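Acetyltransferase (Bacillus cereus, PDB 1Y9W) probably transfers an acyl group, most likely acetyl from acetyl-CoA, to an acceptor substrate. Local coordinates at residues A[69-72]-A[73-77]. Residues are numbered along the deposited sequence; the frame is centred on the assembly and turned at random.
Sequences LWVD and ESVRH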
loop_
_atom_site.group_PDB
_atom_site.type_symbol
_atom_site.label_atom_id
_atom_site.label_comp_id
_atom_site.label_asym_id
_atom_site.label_seq_id
_atom_site.Cartn_x
_atom_site.Cartn_y
_atom_site.Cartn_z
ATOM N N LEU A 69 9.742 -1.005 9.286
ATOM C CA LEU A 69 10.385 -1.526 10.479
ATOM C C LEU A 69 11.880 -1.453 10.218
ATOM O O LEU A 69 12.386 -2.027 9.251
ATOM C CB LEU A 69 9.962 -2.968 10.748
ATOM C CG LEU A 69 10.437 -3.483 12.104
ATOM C CD1 LEU A 69 9.562 -4.629 12.542
ATOM C CD2 LEU A 69 11.887 -3.909 12.012
ATOM N N TRP A 70 12.586 -0.732 11.077
ATOM C CA TRP A 70 14.018 -0.575 10.904
ATOM C C TRP A 70 14.780 -0.697 12.211
ATOM O O TRP A 70 14.300 -0.301 13.271
ATOM C CB TRP A 70 14.314 0.790 10.277
ATOM C CG TRP A 70 15.773 1.097 10.165
ATOM C CD1 TRP A 70 16.640 0.634 9.217
ATOM C CD2 TRP A 70 16.542 1.921 11.046
ATOM N NE1 TRP A 70 17.902 1.122 9.453
ATOM C CE2 TRP A 70 17.870 1.916 10.570
ATOM C CE3 TRP A 70 16.238 2.663 12.195
ATOM C CZ2 TRP A 70 18.893 2.626 11.203
ATOM C CZ3 TRP A 70 17.259 3.368 12.824
ATOM C CH2 TRP A 70 18.568 3.342 12.326
ATOM N N VAL A 71 15.972 -1.263 12.118
ATOM C CA VAL A 71 16.846 -1.412 13.261
ATOM C C VAL A 71 18.249 -1.038 12.805
ATOM O O VAL A 71 18.722 -1.497 11.762
ATOM C CB VAL A 71 16.846 -2.852 13.795
ATOM C CG1 VAL A 71 18.007 -3.050 14.766
ATOM C CG2 VAL A 71 15.529 -3.135 14.497
ATOM N N ASP A 72 18.904 -0.185 13.581
ATOM C CA ASP A 72 20.248 0.248 13.247
ATOM C C ASP A 72 21.134 -0.983 13.085
ATOM O O ASP A 72 21.074 -1.909 13.890
ATOM C CB ASP A 72 20.789 1.142 14.356
ATOM C CG ASP A 72 22.044 1.862 13.950
ATOM O OD1 ASP A 72 22.983 1.191 13.477
ATOM O OD2 ASP A 72 22.093 3.099 14.107
ATOM N N GLU A 73 21.949 -1.000 12.040
ATOM C CA GLU A 73 22.834 -2.134 11.805
ATOM C C GLU A 73 23.807 -2.405 12.964
ATOM O O GLU A 73 24.121 -3.559 13.259
ATOM C CB GLU A 73 23.605 -1.935 10.488
ATOM C CG GLU A 73 24.178 -0.525 10.254
ATOM C CD GLU A 73 25.328 -0.165 11.195
ATOM O OE1 GLU A 73 26.333 -0.920 11.236
ATOM O OE2 GLU A 73 25.228 0.880 11.884
ATOM N N SER A 74 24.271 -1.351 13.627
ATOM C CA SER A 74 25.202 -1.497 14.743
ATOM C C SER A 74 24.642 -2.385 15.852
ATOM O O SER A 74 25.392 -2.937 16.652
ATOM C CB SER A 74 25.533 -0.127 15.339
ATOM O OG SER A 74 24.449 0.362 16.118
ATOM N N VAL A 75 23.322 -2.518 15.897
ATOM C CA VAL A 75 22.668 -3.317 16.921
ATOM C C VAL A 75 21.625 -4.251 16.320
ATOM O O VAL A 75 20.567 -4.470 16.908
ATOM C CB VAL A 75 21.982 -2.398 17.961
ATOM C CG1 VAL A 75 23.014 -1.502 18.622
ATOM C CG2 VAL A 75 20.920 -1.542 17.285
ATOM N N ARG A 76 21.930 -4.809 15.153
ATOM C CA ARG A 76 21.000 -5.706 14.469
ATOM C C ARG A 76 20.911 -7.093 15.108
ATOM O O ARG A 76 20.070 -7.903 14.730
ATOM C CB ARG A 76 21.385 -5.827 12.986
ATOM C CG ARG A 76 22.706 -6.538 12.724
ATOM C CD ARG A 76 22.522 -8.049 12.632
ATOM N NE ARG A 76 21.854 -8.448 11.393
ATOM C CZ ARG A 76 21.426 -9.683 11.133
ATOM N NH1 ARG A 76 21.586 -10.650 12.031
ATOM N NH2 ARG A 76 20.846 -9.955 9.968
ATOM N N HIS A 77 21.773 -7.366 16.080
ATOM C CA HIS A 77 21.767 -8.664 16.756
ATOM C C HIS A 77 21.084 -8.596 18.115
ATOM O O HIS A 77 20.711 -9.625 18.682
ATOM C CB HIS A 77 23.198 -9.164 16.979
ATOM C CG HIS A 77 23.918 -9.539 15.723
ATOM N ND1 HIS A 77 23.487 -10.554 14.894
ATOM C CD2 HIS A 77 25.059 -9.060 15.172
ATOM C CE1 HIS A 77 24.334 -10.687 13.889
ATOM N NE2 HIS A 77 25.296 -9.792 14.034
#
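Asp72 folds its carboxylate over the start of the turn that follows it: OD1 accepts the backbone N-H of Ser74, N to OD1 2.9 Å, met on the anti side and 19° out of the carboxylate plane. What brings OD1 there is chi1 of -168°, which sets CG trans to the backbone N and beside the carbonyl carbon. The hydroxyl OG of Ser74 lies 3.1 Å from the same OD1, at most a weak, undecided bond. This is an Asx turn, laid over the short 3-10 segment 73-74, in the loop where strand 63-71 leaves the GNAT sheet and the chain heads for helix 80-94. The turn closes tightly, Val75 N bonding to Asp72 O at 3.1 Å from above the carbonyl plane. Val71 packs against the same turn, its CG1 3.6 Å from Val75 O and 4.1 Å from Val75 CG2. The solvent side is looser, with Glu73 largely pointing off and Arg76 turning its guanidinium away from the strand. One point there is strained: Glu73, bent at chi2, runs alongside Asp72 and brings OE2 to 2.8 Å from Asp72 OD1, a close approach of two acceptors that would probably be unfavourable if both carboxylates were charged.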